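Local coordinates for protein STING-associated CdnE c-di-GMP synthase (Flavobacteriaceae, PDB 6WT8) that probably synthesises the cyclic dinucleotide c-di-GMP as the nucleotidyltransferase of a bacterial CBASS defence system that signals through STING, at residues D104-Q109 and D194-T199; I239-V244 and K323-C328; T310-N315 and K338-I343. One frame throughout, in Å; residues are numbered along the deposited sequence.

Contact 1 of 3, residues D104-Q109 and D194-T199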
loop_
_atom_site.group_PDB
_atom_site.type_symbol
_atom_site.label_atom_id
_atom_site.label_comp_id
_atom_site.label_asym_id
_atom_site.label_seq_id
_atom_site.Cartn_x
_atom_site.Cartn_y
_atom_site.Cartn_z
ATOM N N ASP A 104 -9.456 5.866 -2.100
ATOM C CA ASP A 104 -9.692 5.394 -3.441
ATOM C C ASP A 104 -8.424 4.857 -4.075
ATOM O O ASP A 104 -7.309 5.279 -3.731
ATOM C CB ASP A 104 -10.195 6.554 -4.299
ATOM C CG ASP A 104 -11.611 6.874 -4.018
ATOM O OD1 ASP A 104 -12.496 6.125 -4.479
ATOM O OD2 ASP A 104 -11.852 7.888 -3.327
ATOM N N VAL A 105 -8.616 3.902 -4.995
ATOM C CA VAL A 105 -7.522 3.551 -5.927
ATOM C C VAL A 105 -7.153 4.796 -6.727
ATOM O O VAL A 105 -8.019 5.617 -7.074
ATOM C CB VAL A 105 -7.846 2.395 -6.895
ATOM C CG1 VAL A 105 -8.147 1.069 -6.151
ATOM C CG2 VAL A 105 -9.042 2.723 -7.814
ATOM N N ASP A 106 -5.863 4.934 -7.056
ATOM C CA ASP A 106 -5.476 5.911 -8.084
ATOM C C ASP A 106 -5.388 5.204 -9.431
ATOM O O ASP A 106 -4.915 4.049 -9.518
ATOM C CB ASP A 106 -4.064 6.488 -7.862
ATOM C CG ASP A 106 -3.885 7.286 -6.624
ATOM O OD1 ASP A 106 -4.835 7.853 -6.091
ATOM O OD2 ASP A 106 -2.704 7.401 -6.192
ATOM N N LEU A 107 -5.800 5.899 -10.493
ATOM C CA LEU A 107 -5.569 5.387 -11.838
ATOM C C LEU A 107 -4.210 5.880 -12.335
ATOM O O LEU A 107 -3.898 7.078 -12.224
ATOM C CB LEU A 107 -6.682 5.890 -12.768
ATOM C CG LEU A 107 -6.552 5.434 -14.251
ATOM C CD1 LEU A 107 -7.926 5.403 -14.865
ATOM C CD2 LEU A 107 -5.670 6.417 -15.068
ATOM N N VAL A 108 -3.379 4.968 -12.855
ATOM C CA VAL A 108 -2.066 5.333 -13.374
ATOM C C VAL A 108 -2.072 5.084 -14.868
ATOM O O VAL A 108 -2.371 3.961 -15.318
ATOM C CB VAL A 108 -0.952 4.506 -12.699
ATOM C CG1 VAL A 108 0.410 5.094 -13.080
ATOM C CG2 VAL A 108 -1.095 4.577 -11.207
ATOM N N GLN A 109 -1.706 6.084 -15.660
ATOM C CA GLN A 109 -1.522 5.890 -17.096
ATOM C C GLN A 109 -0.047 6.093 -17.407
ATOM O O GLN A 109 0.562 7.057 -16.938
ATOM C CB GLN A 109 -2.437 6.781 -17.908
ATOM C CG GLN A 109 -2.179 8.256 -17.723
ATOM C CD GLN A 109 -3.182 9.098 -18.509
ATOM O OE1 GLN A 109 -3.916 8.613 -19.396
ATOM N NE2 GLN A 109 -3.196 10.379 -18.192
ATOM N N ASP A 194 -14.165 10.072 -5.965
ATOM C CA ASP A 194 -13.171 10.999 -6.502
ATOM C C ASP A 194 -11.898 10.231 -6.809
ATOM O O ASP A 194 -11.307 9.602 -5.924
ATOM C CB ASP A 194 -12.884 12.135 -5.527
ATOM C CG ASP A 194 -14.147 12.877 -5.121
ATOM O OD1 ASP A 194 -15.014 13.108 -5.977
ATOM O OD2 ASP A 194 -14.284 13.190 -3.927
ATOM N N ILE A 195 -11.470 10.253 -8.069
ATOM C CA ILE A 195 -10.341 9.448 -8.511
ATOM C C ILE A 195 -9.199 10.350 -8.962
ATOM O O ILE A 195 -9.408 11.243 -9.789
ATOM C CB ILE A 195 -10.755 8.533 -9.669
ATOM C CG1 ILE A 195 -11.928 7.620 -9.256
ATOM C CG2 ILE A 195 -9.595 7.723 -10.203
ATOM C CD1 ILE A 195 -11.638 6.675 -8.073
ATOM N N ASP A 196 -7.991 10.101 -8.448
ATOM C CA ASP A 196 -6.799 10.776 -8.958
ATOM C C ASP A 196 -6.228 10.017 -10.145
ATOM O O ASP A 196 -6.108 8.798 -10.107
ATOM C CB ASP A 196 -5.713 10.880 -7.883
ATOM C CG ASP A 196 -5.863 12.087 -6.986
ATOM O OD1 ASP A 196 -5.778 13.262 -7.462
ATOM O OD2 ASP A 196 -6.075 11.846 -5.779
ATOM N N VAL A 197 -5.866 10.758 -11.201
ATOM C CA VAL A 197 -5.283 10.223 -12.429
ATOM C C VAL A 197 -3.828 10.660 -12.481
ATOM O O VAL A 197 -3.549 11.861 -12.548
ATOM C CB VAL A 197 -6.057 10.743 -13.656
ATOM C CG1 VAL A 197 -5.370 10.376 -14.926
ATOM C CG2 VAL A 197 -7.503 10.204 -13.637
ATOM N N VAL A 198 -2.924 9.687 -12.434
ATOM C CA VAL A 198 -1.477 9.893 -12.413
ATOM C C VAL A 198 -0.939 9.555 -13.792
ATOM O O VAL A 198 -1.339 8.546 -14.376
ATOM C CB VAL A 198 -0.887 8.972 -11.328
ATOM C CG1 VAL A 198 0.599 9.128 -11.213
ATOM C CG2 VAL A 198 -1.579 9.318 -9.989
ATOM N N THR A 199 -0.029 10.398 -14.302
ATOM C CA THR A 199 0.622 10.203 -15.593
ATOM C C THR A 199 2.104 9.960 -15.337
ATOM O O THR A 199 2.741 10.739 -14.618
ATOM C CB THR A 199 0.404 11.410 -16.486
ATOM O OG1 THR A 199 -1.007 11.680 -16.578
ATOM C CG2 THR A 199 1.023 11.237 -17.871
HETATM O O HOH W 1 -14.277 8.957 -3.297
HETATM O O HOH W 2 -7.491 8.180 -6.297
HETATM O O HOH W 3 -4.107 10.310 -4.539
#
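Leu107 and Val197 lie side by side on one face of two parallel strands, CD2 of Leu107 4.0 Å from CG1 of Val197. Ile195 CG2 flanks Leu107 CB, while Val108 and Val198 pair on the other face. Between the strands, Val198 N gives Leu107 O a nearly straight bond of 2.8 Å (175°), and Gln109 N bonds Val198 O. Gln109 CG sits in the crowded position between backbone N and carbonyl carbon (chi1 63°); from the extended chain beyond, NE2 donates a 3.0 Å bond to Thr199 OG1, close to the amide plane. NE2 also bonds Ser165, and OE1 bonds His81. An alanine here would probably leave all three without an amide partner. At the polar end Asp106 and Asp196 run side by side, carboxylate planes 87° apart. One water joins Val105 O, Asp106 OD1 and Asp196 N. Asp-Val-Asp at 104-106, with Asp196 beside Asp106, resembles the acidic metal-binding motif of nucleotidyltransferases and probably plays that part. Asp104 OD1 bonds Ser66 and forms a salt bridge with Arg193; Asp106 bonds Gln90; Asp196 OD1 bonds Ser183 and forms a salt bridge with Lys180. Helices 60-81 and 154-172 pack on the Leu107 face; strands 85-90 and 184-189 extend the sheet.

Contact 2 of 3, residues I239-V244 and K323-C328; sequences IERINV and KSVDGC
Arg241 reaches from its helix to the turn at Val325, whose carbonyl O takes a hydrogen bond of 2.8 Å from Arg241 NH1. The bond is nearly straight (166°), and the oxygen lies in the guanidinium plane; the donor lies in the carbonyl plane. An extended chain from CG to NE carries the guanidinium out to the turn, which it meets edge-on. Arg241 CB rests 3.6 Å from Val325 CG1, the two side chains sliding past each other in opposite directions. The same methyl meets Ile242 CG1 at 4.2 Å, here at about a right angle. What presents the carbonyl is a type I beta turn from Ser324 to Gly327, closed by Gly327 N to Ser324 O. Gly327 has positive phi (79°), which favours glycine, and a CB modelled here would lie 3.4 Å from Arg241 NH1. Within the same loop, Asp326 OD1 is gripped from opposite faces of its carboxylate, by Ser324 OG at 2.7 Å and by Cys328 N at 3.0 Å, the latter making an Asx turn. The contact ties helix 235-248 to the loop between helices 316-320 and 336-360. Helix 278-287 touches both segments: Tyr286 meets Arg241 and Val325, and Asn282 meets Ile242.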
loop_
_atom_site.group_PDB
_atom_site.type_symbol
_atom_site.label_atom_id
_atom_site.label_comp_id
_atom_site.label_asym_id
_atom_site.label_seq_id
_atom_site.Cartn_x
_atom_site.Cartn_y
_atom_site.Cartn_z
ATOM N N ILE A 239 2.151 -3.789 -3.846
ATOM C CA ILE A 239 0.844 -4.446 -3.950
ATOM C C ILE A 239 1.032 -5.946 -4.072
ATOM O O ILE A 239 0.408 -6.734 -3.350
ATOM C CB ILE A 239 0.033 -3.883 -5.133
ATOM C CG1 ILE A 239 -0.422 -2.472 -4.807
ATOM C CG2 ILE A 239 -1.108 -4.811 -5.504
ATOM C CD1 ILE A 239 -0.810 -1.677 -6.055
ATOM N N GLU A 240 1.867 -6.390 -5.030
ATOM C CA GLU A 240 2.032 -7.810 -5.240
ATOM C C GLU A 240 2.573 -8.482 -3.997
ATOM O O GLU A 240 2.095 -9.557 -3.613
ATOM C CB GLU A 240 2.939 -8.042 -6.446
ATOM C CG GLU A 240 3.120 -9.533 -6.808
ATOM C CD GLU A 240 1.877 -10.167 -7.437
ATOM O OE1 GLU A 240 1.899 -11.405 -7.632
ATOM O OE2 GLU A 240 0.898 -9.452 -7.728
ATOM N N ARG A 241 3.581 -7.884 -3.354
ATOM C CA ARG A 241 4.221 -8.583 -2.242
ATOM C C ARG A 241 3.291 -8.673 -1.026
ATOM O O ARG A 241 3.285 -9.708 -0.345
ATOM C CB ARG A 241 5.542 -7.896 -1.887
ATOM C CG ARG A 241 6.668 -8.248 -2.867
ATOM C CD ARG A 241 7.940 -7.468 -2.466
ATOM N NE ARG A 241 8.998 -7.961 -3.378
ATOM C CZ ARG A 241 10.239 -7.469 -3.410
ATOM N NH1 ARG A 241 10.624 -6.458 -2.618
ATOM N NH2 ARG A 241 11.117 -8.017 -4.268
ATOM N N ILE A 242 2.538 -7.590 -0.726
ATOM C CA ILE A 242 1.572 -7.663 0.376
ATOM C C ILE A 242 0.496 -8.704 0.072
ATOM O O ILE A 242 0.124 -9.514 0.945
ATOM C CB ILE A 242 0.995 -6.272 0.660
ATOM C CG1 ILE A 242 2.114 -5.447 1.314
ATOM C CG2 ILE A 242 -0.225 -6.373 1.569
ATOM C CD1 ILE A 242 1.751 -3.917 1.277
ATOM N N ASN A 243 -0.013 -8.717 -1.163
ATOM C CA ASN A 243 -1.057 -9.695 -1.489
ATOM C C ASN A 243 -0.530 -11.124 -1.387
ATOM O O ASN A 243 -1.197 -12.023 -0.833
ATOM C CB ASN A 243 -1.629 -9.386 -2.869
ATOM C CG ASN A 243 -2.578 -8.192 -2.842
ATOM O OD1 ASN A 243 -3.086 -7.803 -1.774
ATOM N ND2 ASN A 243 -2.810 -7.573 -4.019
ATOM N N VAL A 244 0.700 -11.357 -1.860
ATOM C CA VAL A 244 1.273 -12.702 -1.794
ATOM C C VAL A 244 1.554 -13.114 -0.362
ATOM O O VAL A 244 1.221 -14.230 0.058
ATOM C CB VAL A 244 2.557 -12.746 -2.638
ATOM C CG1 VAL A 244 3.360 -13.929 -2.246
ATOM C CG2 VAL A 244 2.176 -12.769 -4.034
ATOM N N LYS A 323 13.756 -3.536 5.854
ATOM C CA LYS A 323 13.547 -2.857 4.572
ATOM C C LYS A 323 12.073 -2.560 4.348
ATOM O O LYS A 323 11.180 -3.139 4.950
ATOM C CB LYS A 323 14.037 -3.741 3.414
ATOM C CG LYS A 323 15.551 -3.992 3.484
ATOM C CD LYS A 323 16.023 -4.742 2.257
ATOM C CE LYS A 323 17.532 -4.946 2.357
ATOM N NZ LYS A 323 18.012 -5.691 1.133
ATOM N N SER A 324 11.836 -1.613 3.441
ATOM C CA SER A 324 10.493 -1.393 2.916
ATOM C C SER A 324 10.027 -2.615 2.144
ATOM O O SER A 324 10.848 -3.443 1.725
ATOM C CB SER A 324 10.516 -0.162 2.016
ATOM O OG SER A 324 11.521 -0.291 1.015
ATOM N N VAL A 325 8.704 -2.707 1.913
ATOM C CA VAL A 325 8.190 -3.891 1.203
ATOM C C VAL A 325 8.827 -3.986 -0.166
ATOM O O VAL A 325 9.145 -5.090 -0.629
ATOM C CB VAL A 325 6.661 -3.852 1.105
ATOM C CG1 VAL A 325 6.108 -5.007 0.172
ATOM C CG2 VAL A 325 6.080 -3.914 2.499
ATOM N N ASP A 326 9.040 -2.852 -0.835
ATOM C CA ASP A 326 9.622 -2.896 -2.186
ATOM C C ASP A 326 11.136 -3.125 -2.170
ATOM O O ASP A 326 11.758 -3.225 -3.235
ATOM C CB ASP A 326 9.248 -1.631 -2.987
ATOM C CG ASP A 326 9.837 -0.353 -2.395
ATOM O OD1 ASP A 326 10.793 -0.427 -1.585
ATOM O OD2 ASP A 326 9.346 0.755 -2.753
ATOM N N GLY A 327 11.743 -3.209 -0.991
ATOM C CA GLY A 327 13.163 -3.555 -0.887
ATOM C C GLY A 327 14.117 -2.429 -1.164
ATOM O O GLY A 327 15.336 -2.654 -1.167
ATOM N N CYS A 328 13.626 -1.221 -1.362
ATOM C CA CYS A 328 14.493 -0.133 -1.823
ATOM C C CYS A 328 14.966 0.834 -0.729
ATOM O O CYS A 328 15.851 1.669 -1.002
ATOM C CB CYS A 328 13.780 0.660 -2.916
ATOM S SG CYS A 328 13.515 -0.298 -4.446
#

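Contact 3 of 3, residues T310-N315 and K338-I343; sequences TNIISN and KKLIEI
Ile312 turns its CG2 methyl to Leu340 through its first torsion: CG1 lies beside the backbone N (chi1 -71°), which leaves CG2 anti to that N and facing the opposing helix. The methyl of Leu340 that touches it is CD2, 3.9 Å from Ile312 CG2, the two side chains crossing obliquely. Ile343 likewise has CG2 anti to its backbone N, and this methyl fits against the flank of Ile313: 3.8 Å from Ile313 CG1 and 4.0 Å from Ile313 CD1. Here the side chains slide past each other in opposite directions. Leu340 CD2 also lies 4.2 Å from Ile313 CA, and so touches both isoleucines of the facing helix, while Ile343 CG2 approaches Ile312 CG2 more loosely at 4.4 Å. The side-chain contacts are all between aliphatic groups of four residues. The two helical segments run roughly antiparallel, at 147°, with axes 10.2 Å apart. Just off the interface, Thr310 O accepts from Ser314 N and from Ser314 OG, which reach it from opposite faces of the carbonyl plane, near the end of the first helix. Asn315 then serves as N-cap of helix 316-320, its OD1 bonded to Tyr318 N, and Arg319 of that short helix bonds back to Ile312 O. Helix 278-287 lies against the pair as well, with Ile284 touching both Ile312 and Ile343. Helices 300-314 and 336-360 therefore pack together with a third helix at their side.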
loop_
_atom_site.group_PDB
_atom_site.type_symbol
_atom_site.label_atom_id
_atom_site.label_comp_id
_atom_site.label_asym_id
_atom_site.label_seq_id
_atom_site.Cartn_x
_atom_site.Cartn_y
_atom_site.Cartn_z
ATOM N N THR A 310 8.282 -3.847 20.379
ATOM C CA THR A 310 9.251 -3.853 21.473
ATOM C C THR A 310 10.653 -4.188 20.983
ATOM O O THR A 310 11.639 -3.546 21.402
ATOM C CB THR A 310 8.751 -4.859 22.527
ATOM O OG1 THR A 310 7.549 -4.296 23.042
ATOM C CG2 THR A 310 9.800 -5.037 23.614
ATOM N N ASN A 311 10.771 -5.160 20.075
ATOM C CA ASN A 311 12.073 -5.541 19.524
ATOM C C ASN A 311 12.646 -4.431 18.670
ATOM O O ASN A 311 13.858 -4.171 18.703
ATOM C CB ASN A 311 11.941 -6.797 18.651
ATOM C CG ASN A 311 11.640 -8.070 19.467
ATOM O OD1 ASN A 311 11.797 -8.095 20.686
ATOM N ND2 ASN A 311 11.211 -9.123 18.778
ATOM N N ILE A 312 11.788 -3.745 17.915
ATOM C CA ILE A 312 12.282 -2.597 17.139
ATOM C C ILE A 312 12.847 -1.510 18.040
ATOM O O ILE A 312 13.875 -0.893 17.704
ATOM C CB ILE A 312 11.167 -2.056 16.230
ATOM C CG1 ILE A 312 10.958 -3.082 15.119
ATOM C CG2 ILE A 312 11.480 -0.596 15.695
ATOM C CD1 ILE A 312 9.679 -2.763 14.334
ATOM N N ILE A 313 12.148 -1.194 19.142
ATOM C CA ILE A 313 12.607 -0.151 20.064
ATOM C C ILE A 313 13.913 -0.563 20.728
ATOM O O ILE A 313 14.816 0.277 20.914
ATOM C CB ILE A 313 11.500 0.139 21.095
ATOM C CG1 ILE A 313 10.291 0.789 20.421
ATOM C CG2 ILE A 313 12.009 1.006 22.265
ATOM C CD1 ILE A 313 9.017 0.564 21.287
ATOM N N SER A 314 14.055 -1.844 21.064
ATOM C CA SER A 314 15.165 -2.253 21.935
ATOM C C SER A 314 16.402 -2.712 21.186
ATOM O O SER A 314 17.493 -2.684 21.766
ATOM C CB SER A 314 14.707 -3.360 22.904
ATOM O OG SER A 314 14.469 -4.541 22.198
ATOM N N ASN A 315 16.286 -3.135 19.941
ATOM C CA ASN A 315 17.384 -3.821 19.257
ATOM C C ASN A 315 17.788 -3.018 18.024
ATOM O O ASN A 315 17.115 -3.075 16.988
ATOM C CB ASN A 315 16.942 -5.227 18.898
ATOM C CG ASN A 315 18.045 -6.060 18.351
ATOM O OD1 ASN A 315 19.005 -5.565 17.737
ATOM N ND2 ASN A 315 17.903 -7.376 18.521
ATOM N N LYS A 338 12.697 10.051 15.660
ATOM C CA LYS A 338 11.306 10.513 15.575
ATOM C C LYS A 338 10.346 9.371 15.272
ATOM O O LYS A 338 9.228 9.314 15.819
ATOM C CB LYS A 338 11.193 11.608 14.527
ATOM C CG LYS A 338 11.930 12.894 14.959
ATOM C CD LYS A 338 11.831 13.895 13.819
ATOM C CE LYS A 338 12.619 15.119 14.215
ATOM N NZ LYS A 338 12.522 16.201 13.164
ATOM N N LYS A 339 10.758 8.438 14.417
ATOM C CA LYS A 339 9.909 7.283 14.138
ATOM C C LYS A 339 9.725 6.458 15.393
ATOM O O LYS A 339 8.619 5.982 15.674
ATOM C CB LYS A 339 10.557 6.441 13.021
ATOM C CG LYS A 339 10.410 7.096 11.640
ATOM C CD LYS A 339 11.323 6.400 10.601
ATOM C CE LYS A 339 11.066 7.041 9.229
ATOM N NZ LYS A 339 12.095 6.634 8.175
ATOM N N LEU A 340 10.807 6.298 16.167
ATOM C CA LEU A 340 10.698 5.518 17.397
ATOM C C LEU A 340 9.756 6.141 18.419
ATOM O O LEU A 340 9.156 5.390 19.203
ATOM C CB LEU A 340 12.083 5.304 18.003
ATOM C CG LEU A 340 12.921 4.290 17.220
ATOM C CD1 LEU A 340 14.314 4.161 17.874
ATOM C CD2 LEU A 340 12.209 2.899 17.148
ATOM N N ILE A 341 9.605 7.468 18.456
ATOM C CA ILE A 341 8.597 8.038 19.357
ATOM C C ILE A 341 7.228 7.471 18.988
ATOM O O ILE A 341 6.443 7.070 19.851
ATOM C CB ILE A 341 8.592 9.568 19.295
ATOM C CG1 ILE A 341 9.925 10.075 19.882
ATOM C CG2 ILE A 341 7.347 10.132 20.057
ATOM C CD1 ILE A 341 10.400 9.257 21.195
ATOM N N GLU A 342 6.896 7.486 17.692
ATOM C CA GLU A 342 5.580 6.990 17.290
ATOM C C GLU A 342 5.469 5.488 17.562
ATOM O O GLU A 342 4.419 5.011 17.996
ATOM C CB GLU A 342 5.351 7.336 15.814
ATOM C CG GLU A 342 5.343 8.867 15.661
ATOM C CD GLU A 342 4.854 9.360 14.313
ATOM O OE1 GLU A 342 4.369 8.563 13.481
ATOM O OE2 GLU A 342 4.991 10.594 14.078
ATOM N N ILE A 343 6.529 4.724 17.294
ATOM C CA ILE A 343 6.495 3.285 17.604
ATOM C C ILE A 343 6.266 3.091 19.099
ATOM O O ILE A 343 5.512 2.203 19.511
ATOM C CB ILE A 343 7.799 2.593 17.151
ATOM C CG1 ILE A 343 8.008 2.794 15.642
ATOM C CG2 ILE A 343 7.824 1.086 17.531
ATOM C CD1 ILE A 343 6.898 2.200 14.803
#

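How the contacts relate
Contact 1 lies in the sheet whose aspartates resemble the metal-binding acids of nucleotidyltransferases; contacts 2 and 3 belong to the helical part that follows it in sequence. Contact 2 is the nearer to that sheet, its centre 20 Å from the centre of contact 1 and the nearest atoms about 8 Å apart. Contact 3 is remote, 34 Å from contact 1 between centres and on the opposite side of the chain's centre. Contacts 2 and 3, 21 Å apart between centres and about 9 Å between nearest atoms, interlock along the chain, in the order 239-244, 310-315, 323-328, 338-343. Helix 278-287 borders both.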